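Local coordinates for xyloglucanase (Paenibacillus pabuli, PDB 2JEP), which hydrolyses xyloglucan of the plant cell wall as a family 5 glycoside hydrolase, probably cutting within the glucan backbone, at residues 171-177 against 216-222; 207-212 against 243-248. All coordinates share one frame; numbering follows the deposited sequence. Where two conformers were deposited one is given.

Interaction 1. Residues 171-177 against 216-222; sequences YNDRLIF and NNNARWL
Arg220 sets its CD over the face of the Phe177 ring, with the guanidinium tilted away from it and its edge turned into the backbone carbonyls of 171-175. Arg220 CD stands 3.7 Å from the centroid of the Phe177 ring, close to the ring normal, a CH-pi contact, while the guanidinium and ring planes are 37° apart. A bend at chi3 (67°) turns the planar end toward the turn Asn172 to Leu175. There Arg220 NH2 donates to Tyr171 O at 2.8 Å, near the guanidinium plane; Arg220 NH1 donates to the same oxygen, to Leu175 O at 2.9 Å and, weakly, to Asn172 O. Along its NE-NH2 edge, in plane, the group is held by Asn217 OD1. Five bonds besides the weak one hold its rotation, though NH1 approaches Tyr171 O from above the carbonyl plane. Asn217 ND2 in turn is bound by Thr213 and Ala165.

Asn216 ND2 donates to Tyr171 O, on a lone pair in the carbonyl plane, and gives a straight bond (168°) to Asp173 OD1, 2.9 Å away, on the anti side of the carboxylate and tilted from its plane. Waters link Asp173 OD2 to Ala219 O and to Trp221 NE1.

Phe177 and Leu222 form a parallel bridge where strands 175-178 and 222-225 meet in the barrel, their side chains on the face packed by Phe206 of helix 193-211; strand 125-128 flanks the opposite edge of 175-178.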
loop_
_atom_site.group_PDB
_atom_site.type_symbol
_atom_site.label_atom_id
_atom_site.label_comp_id
_atom_site.label_asym_id
_atom_site.label_seq_id
_atom_site.Cartn_x
_atom_site.Cartn_y
_atom_site.Cartn_z
ATOM N N TYR A 171 -14.238 14.564 -2.585
ATOM C CA TYR A 171 -13.947 13.893 -1.324
ATOM C C TYR A 171 -12.937 14.678 -0.495
ATOM O O TYR A 171 -12.019 15.292 -1.036
ATOM C CB TYR A 171 -13.390 12.487 -1.592
ATOM C CG TYR A 171 -14.451 11.524 -2.051
ATOM C CD1 TYR A 171 -15.100 11.677 -3.280
ATOM C CD2 TYR A 171 -14.841 10.452 -1.253
ATOM C CE1 TYR A 171 -16.091 10.808 -3.692
ATOM C CE2 TYR A 171 -15.830 9.566 -1.674
ATOM C CZ TYR A 171 -16.468 9.749 -2.892
ATOM O OH TYR A 171 -17.464 8.920 -3.352
ATOM N N ASN A 172 -13.119 14.680 0.824
ATOM C CA ASN A 172 -12.247 15.422 1.721
ATOM C C ASN A 172 -10.899 14.725 1.916
ATOM O O ASN A 172 -10.587 13.741 1.210
ATOM C CB ASN A 172 -12.975 15.802 3.022
ATOM C CG ASN A 172 -13.171 14.658 3.981
ATOM O OD1 ASN A 172 -12.524 13.617 3.877
ATOM N ND2 ASN A 172 -14.074 14.861 4.965
ATOM N N ASP A 173 -10.099 15.233 2.849
ATOM C CA ASP A 173 -8.738 14.773 3.026
ATOM C C ASP A 173 -8.638 13.376 3.626
ATOM O O ASP A 173 -7.520 12.851 3.744
ATOM C CB ASP A 173 -7.912 15.727 3.880
ATOM C CG ASP A 173 -7.489 16.991 3.152
ATOM O OD1 ASP A 173 -7.754 17.160 1.948
ATOM O OD2 ASP A 173 -6.838 17.823 3.830
ATOM N N ARG A 174 -9.759 12.765 4.003
ATOM C CA ARG A 174 -9.737 11.354 4.385
ATOM C C ARG A 174 -9.483 10.431 3.192
ATOM O O ARG A 174 -9.125 9.281 3.397
ATOM C CB ARG A 174 -10.983 10.936 5.165
ATOM C CG ARG A 174 -10.905 11.362 6.643
ATOM C CD ARG A 174 -12.024 10.772 7.503
ATOM N NE ARG A 174 -13.343 11.281 7.109
ATOM C CZ ARG A 174 -14.238 10.636 6.362
ATOM N NH1 ARG A 174 -13.967 9.438 5.867
ATOM N NH2 ARG A 174 -15.419 11.209 6.076
ATOM N N LEU A 175 -9.658 10.917 1.960
ATOM C CA LEU A 175 -9.306 10.137 0.777
ATOM C C LEU A 175 -7.927 10.570 0.265
ATOM O O LEU A 175 -7.689 11.743 -0.060
ATOM C CB LEU A 175 -10.364 10.291 -0.319
ATOM C CG LEU A 175 -10.074 9.496 -1.595
ATOM C CD1 LEU A 175 -9.993 7.976 -1.353
ATOM C CD2 LEU A 175 -11.135 9.812 -2.662
ATOM N N ILE A 176 -7.027 9.589 0.208
ATOM C CA ILE A 176 -5.657 9.719 -0.242
ATOM C C ILE A 176 -5.487 8.996 -1.560
ATOM O O ILE A 176 -5.974 7.877 -1.702
ATOM C CB ILE A 176 -4.713 9.102 0.805
ATOM C CG1 ILE A 176 -4.837 9.847 2.146
ATOM C CG2 ILE A 176 -3.241 9.068 0.309
ATOM C CD1 ILE A 176 -4.253 9.081 3.324
ATOM N N PHE A 177 -4.816 9.623 -2.521
ATOM C CA PHE A 177 -4.458 8.949 -3.761
ATOM C C PHE A 177 -2.996 8.499 -3.667
ATOM O O PHE A 177 -2.134 9.289 -3.272
ATOM C CB PHE A 177 -4.572 9.857 -4.989
ATOM C CG PHE A 177 -5.933 10.465 -5.247
ATOM C CD1 PHE A 177 -7.109 9.904 -4.796
ATOM C CD2 PHE A 177 -6.031 11.601 -6.016
ATOM C CE1 PHE A 177 -8.333 10.507 -5.078
ATOM C CE2 PHE A 177 -7.245 12.185 -6.319
ATOM C CZ PHE A 177 -8.396 11.645 -5.832
ATOM N N ASN A 216 -11.220 19.234 -4.246
ATOM C CA ASN A 216 -10.242 19.145 -3.187
ATOM C C ASN A 216 -8.947 18.453 -3.657
ATOM O O ASN A 216 -8.052 18.233 -2.844
ATOM C CB ASN A 216 -10.843 18.372 -2.013
ATOM C CG ASN A 216 -9.989 18.438 -0.765
ATOM O OD1 ASN A 216 -9.528 19.509 -0.372
ATOM N ND2 ASN A 216 -9.738 17.281 -0.145
ATOM N N ASN A 217 -8.842 18.112 -4.938
ATOM C CA ASN A 217 -7.642 17.408 -5.398
ATOM C C ASN A 217 -6.390 18.264 -5.351
ATOM O O ASN A 217 -5.289 17.737 -5.291
ATOM C CB ASN A 217 -7.847 16.885 -6.801
ATOM C CG ASN A 217 -8.859 15.762 -6.845
ATOM O OD1 ASN A 217 -9.058 15.065 -5.844
ATOM N ND2 ASN A 217 -9.496 15.578 -7.986
ATOM N N ASN A 218 -6.537 19.584 -5.368
ATOM C CA ASN A 218 -5.384 20.435 -5.256
ATOM C C ASN A 218 -4.835 20.511 -3.837
ATOM O O ASN A 218 -3.725 21.006 -3.637
ATOM C CB ASN A 218 -5.650 21.814 -5.876
ATOM C CG ASN A 218 -6.605 22.646 -5.083
ATOM O OD1 ASN A 218 -7.266 22.168 -4.189
ATOM N ND2 ASN A 218 -6.676 23.937 -5.418
ATOM N N ALA A 219 -5.583 19.967 -2.865
ATOM C CA ALA A 219 -5.188 20.057 -1.461
ATOM C C ALA A 219 -4.945 18.738 -0.760
ATOM O O ALA A 219 -4.334 18.715 0.296
ATOM C CB ALA A 219 -6.242 20.859 -0.673
ATOM N N ARG A 220 -5.438 17.632 -1.318
ATOM C CA ARG A 220 -5.425 16.374 -0.579
ATOM C C ARG A 220 -4.018 15.785 -0.458
ATOM O O ARG A 220 -3.098 16.160 -1.178
ATOM C CB ARG A 220 -6.396 15.374 -1.175
ATOM C CG ARG A 220 -5.902 14.642 -2.381
ATOM C CD ARG A 220 -6.852 13.516 -2.833
ATOM N NE ARG A 220 -8.112 14.055 -3.331
ATOM C CZ ARG A 220 -9.237 14.194 -2.641
ATOM N NH1 ARG A 220 -9.357 13.773 -1.400
ATOM N NH2 ARG A 220 -10.259 14.801 -3.211
ATOM N N TRP A 221 -3.871 14.832 0.455
ATOM C CA TRP A 221 -2.629 14.096 0.573
ATOM C C TRP A 221 -2.462 13.105 -0.571
ATOM O O TRP A 221 -3.399 12.394 -0.954
ATOM C CB TRP A 221 -2.596 13.357 1.902
ATOM C CG TRP A 221 -2.491 14.262 3.069
ATOM C CD1 TRP A 221 -3.517 14.795 3.809
ATOM C CD2 TRP A 221 -1.287 14.749 3.650
ATOM N NE1 TRP A 221 -3.008 15.592 4.800
ATOM C CE2 TRP A 221 -1.643 15.586 4.725
ATOM C CE3 TRP A 221 0.058 14.596 3.340
ATOM C CZ2 TRP A 221 -0.686 16.233 5.521
ATOM C CZ3 TRP A 221 1.002 15.252 4.125
ATOM C CH2 TRP A 221 0.616 16.057 5.198
ATOM N N LEU A 222 -1.236 13.044 -1.091
ATOM C CA LEU A 222 -0.867 12.147 -2.175
ATOM C C LEU A 222 0.321 11.306 -1.736
ATOM O O LEU A 222 1.310 11.840 -1.235
ATOM C CB LEU A 222 -0.468 12.962 -3.397
ATOM C CG LEU A 222 -1.509 13.963 -3.924
ATOM C CD1 LEU A 222 -0.954 14.715 -5.135
ATOM C CD2 LEU A 222 -2.809 13.288 -4.249
HETATM O O HOH W 1 -5.998 13.286 1.605
HETATM O O HOH W 2 -5.007 19.514 2.774
HETATM O O HOH W 3 -5.540 16.667 6.046
HETATM O O HOH W 4 -8.499 19.995 2.125
#

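Interaction 2. Residues 207-212 against 243-248; sequences VDTVRQ and PTDNYR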
loop_
_atom_site.group_PDB
_atom_site.type_symbol
_atom_site.label_atom_id
_atom_site.label_comp_id
_atom_site.label_asym_id
_atom_site.label_seq_id
_atom_site.Cartn_x
_atom_site.Cartn_y
_atom_site.Cartn_z
ATOM N N VAL A 207 1.385 13.810 -9.451
ATOM C CA VAL A 207 1.135 14.934 -8.554
ATOM C C VAL A 207 0.535 16.113 -9.328
ATOM O O VAL A 207 -0.513 16.639 -8.963
ATOM C CB VAL A 207 2.420 15.348 -7.791
ATOM C CG1 VAL A 207 2.226 16.698 -7.081
ATOM C CG2 VAL A 207 2.876 14.238 -6.777
ATOM N N ASP A 208 1.199 16.507 -10.402
ATOM C CA ASP A 208 0.762 17.702 -11.117
ATOM C C ASP A 208 -0.584 17.500 -11.802
ATOM O O ASP A 208 -1.403 18.417 -11.863
ATOM C CB ASP A 208 1.782 18.100 -12.163
ATOM C CG ASP A 208 3.128 18.543 -11.566
ATOM O OD1 ASP A 208 3.185 18.978 -10.412
ATOM O OD2 ASP A 208 4.133 18.485 -12.291
ATOM N N THR A 209 -0.825 16.298 -12.322
ATOM C CA THR A 209 -2.099 16.021 -12.959
ATOM C C THR A 209 -3.234 16.079 -11.951
ATOM O O THR A 209 -4.275 16.690 -12.202
ATOM C CB THR A 209 -2.057 14.626 -13.653
ATOM O OG1 THR A 209 -1.067 14.634 -14.690
ATOM C CG2 THR A 209 -3.388 14.244 -14.243
ATOM N N VAL A 210 -3.051 15.423 -10.810
ATOM C CA VAL A 210 -4.101 15.432 -9.792
ATOM C C VAL A 210 -4.400 16.852 -9.335
ATOM O O VAL A 210 -5.575 17.225 -9.182
ATOM C CB VAL A 210 -3.712 14.528 -8.597
ATOM C CG1 VAL A 210 -4.623 14.795 -7.392
ATOM C CG2 VAL A 210 -3.744 13.067 -9.038
ATOM N N ARG A 211 -3.362 17.647 -9.090
ATOM C CA ARG A 211 -3.599 18.985 -8.560
ATOM C C ARG A 211 -4.429 19.832 -9.520
ATOM O O ARG A 211 -5.168 20.694 -9.078
ATOM C CB ARG A 211 -2.284 19.714 -8.290
ATOM C CG ARG A 211 -1.400 19.141 -7.205
ATOM C CD ARG A 211 -2.106 18.809 -5.939
ATOM N NE ARG A 211 -1.193 18.396 -4.901
ATOM C CZ ARG A 211 -1.580 17.797 -3.789
ATOM N NH1 ARG A 211 -2.856 17.472 -3.617
ATOM N NH2 ARG A 211 -0.671 17.493 -2.879
ATOM N N GLN A 212 -4.270 19.611 -10.816
ATOM C CA GLN A 212 -4.941 20.460 -11.810
ATOM C C GLN A 212 -6.364 20.008 -12.136
ATOM O O GLN A 212 -7.037 20.634 -12.965
ATOM C CB GLN A 212 -4.090 20.558 -13.057
ATOM C CG GLN A 212 -2.783 21.272 -12.798
ATOM C CD GLN A 212 -1.914 21.278 -14.012
ATOM O OE1 GLN A 212 -1.033 20.431 -14.158
ATOM N NE2 GLN A 212 -2.181 22.206 -14.922
ATOM N N PRO A 243 8.966 14.659 -5.504
ATOM C CA PRO A 243 8.327 15.496 -6.498
ATOM C C PRO A 243 8.167 16.933 -6.031
ATOM O O PRO A 243 8.046 17.176 -4.837
ATOM C CB PRO A 243 6.953 14.853 -6.668
ATOM C CG PRO A 243 6.728 14.092 -5.463
ATOM C CD PRO A 243 8.036 13.671 -4.934
ATOM N N THR A 244 8.142 17.874 -6.969
ATOM C CA THR A 244 7.684 19.215 -6.662
ATOM C C THR A 244 6.153 19.183 -6.620
ATOM O O THR A 244 5.530 18.245 -7.100
ATOM C CB THR A 244 8.153 20.232 -7.736
ATOM O OG1 THR A 244 7.659 19.853 -9.032
ATOM C CG2 THR A 244 9.683 20.311 -7.795
ATOM N N ASP A 245 5.536 20.218 -6.070
ATOM C CA ASP A 245 4.078 20.252 -5.977
ATOM C C ASP A 245 3.586 21.679 -6.196
ATOM O O ASP A 245 2.827 22.233 -5.408
ATOM C CB ASP A 245 3.658 19.683 -4.609
ATOM C CG ASP A 245 2.189 19.259 -4.549
ATOM O OD1 ASP A 245 1.470 19.331 -5.564
ATOM O OD2 ASP A 245 1.769 18.835 -3.457
ATOM N N ASN A 246 4.021 22.253 -7.314
ATOM C CA ASN A 246 3.796 23.682 -7.553
ATOM C C ASN A 246 2.377 24.040 -7.983
ATOM O O ASN A 246 2.006 25.218 -7.970
ATOM C CB ASN A 246 4.803 24.210 -8.564
ATOM C CG ASN A 246 6.214 24.154 -8.068
ATOM O OD1 ASN A 246 7.133 23.718 -8.814
ATOM N ND2 ASN A 246 6.428 24.582 -6.843
ATOM N N TYR A 247 1.564 23.042 -8.346
ATOM C CA TYR A 247 0.159 23.276 -8.695
ATOM C C TYR A 247 -0.804 23.089 -7.528
ATOM O O TYR A 247 -2.026 23.176 -7.713
ATOM C CB TYR A 247 -0.288 22.390 -9.869
ATOM C CG TYR A 247 0.499 22.661 -11.122
ATOM C CD1 TYR A 247 0.093 23.658 -12.013
ATOM C CD2 TYR A 247 1.672 21.965 -11.406
ATOM C CE1 TYR A 247 0.816 23.913 -13.168
ATOM C CE2 TYR A 247 2.417 22.222 -12.551
ATOM C CZ TYR A 247 1.975 23.202 -13.426
ATOM O OH TYR A 247 2.698 23.479 -14.561
ATOM N N ARG A 248 -0.274 22.800 -6.336
ATOM C CA ARG A 248 -1.108 22.543 -5.188
ATOM C C ARG A 248 -1.800 23.824 -4.745
ATOM O O ARG A 248 -1.380 24.942 -5.085
ATOM C CB ARG A 248 -0.281 21.967 -4.038
ATOM C CG ARG A 248 0.566 22.980 -3.326
ATOM C CD ARG A 248 1.476 22.329 -2.339
ATOM N NE ARG A 248 2.048 23.314 -1.444
ATOM C CZ ARG A 248 2.799 23.029 -0.399
ATOM N NH1 ARG A 248 3.138 21.772 -0.127
ATOM N NH2 ARG A 248 3.237 24.012 0.365
HETATM O O HOH W 5 5.117 20.750 -9.600
HETATM O O HOH W 6 1.674 20.159 -8.249
#
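Arg211 and Asp245 meet as two nearly coplanar flat groups, guanidinium and carboxylate planes 12° apart. The grip is side-on: Arg211 NE donates to Asp245 OD1 at 2.9 Å and Arg211 NH2 to Asp245 OD2 at 2.8 Å, each oxygen using its syn lone pair, and both bonds are nearly straight, which makes this a well-formed bidentate salt bridge. A turn at chi2 (-47°) swings the arginine chain round, laying CG and CD against OD1 before NE reaches it. Val207 CG1 also presses on this carboxylate, a tight 3.1 Å from Asp245 OD1, while Val207 CG2 rests on the ring of Pro243. The remaining nitrogen, NH1, binds the carbonyls of Asn217 and Arg220, so an alanine in place of Arg211 would probably leave the Asp245 carboxylate without its counter-charge and those two carbonyls without their shared donor.

The fold here is the beta/alpha barrel of the family: 207-211 ends helix 193-211, and residues 243-248 belong to the loop leading to strand 259-265, whose Ile259 touches both Pro243 and Asp245. Within that loop a type I turn from Asp245 to Arg248 carries Tyr247 over the last helical turn.

Away from the salt bridge the contact becomes looser and wetter. In the conformer given, the flat amide group of Gln212 lies over one face of the exposed Tyr247 ring, planes 8° apart, but Gln212 is disordered and this stack is less certain. Asp208 OD1 sits at the ring edge, 3.5 Å from Tyr247 CD2. Two waters bridge Asp208 to the 244-247 loop: one joins Asp208 OD1 to Thr244 OG1 and Asn246 N, the other accepts from Tyr247 N and reaches back to the salt-bridge oxygen Asp245 OD1.

Overall arrangement
The two contacts lie on the same side of the chain's centre, their own centres about 12 Å apart, and their segments alternate in sequence: 171-177, 207-212, 216-222, 243-248. Strand 175-178, helix 193-211 and strand 222-225 form one right-handed beta-alpha-beta crossover of the eight-stranded barrel; interaction 1 joins its two strands and the approach to the second, whereas interaction 2 fastens the end of its helix to the loop before strand 259-265. The contacts meet at Arg211 and the 216-222 loop, so the end of helix 193-211, the approach to strand 222-225 and the loop before strand 259-265 are tied together.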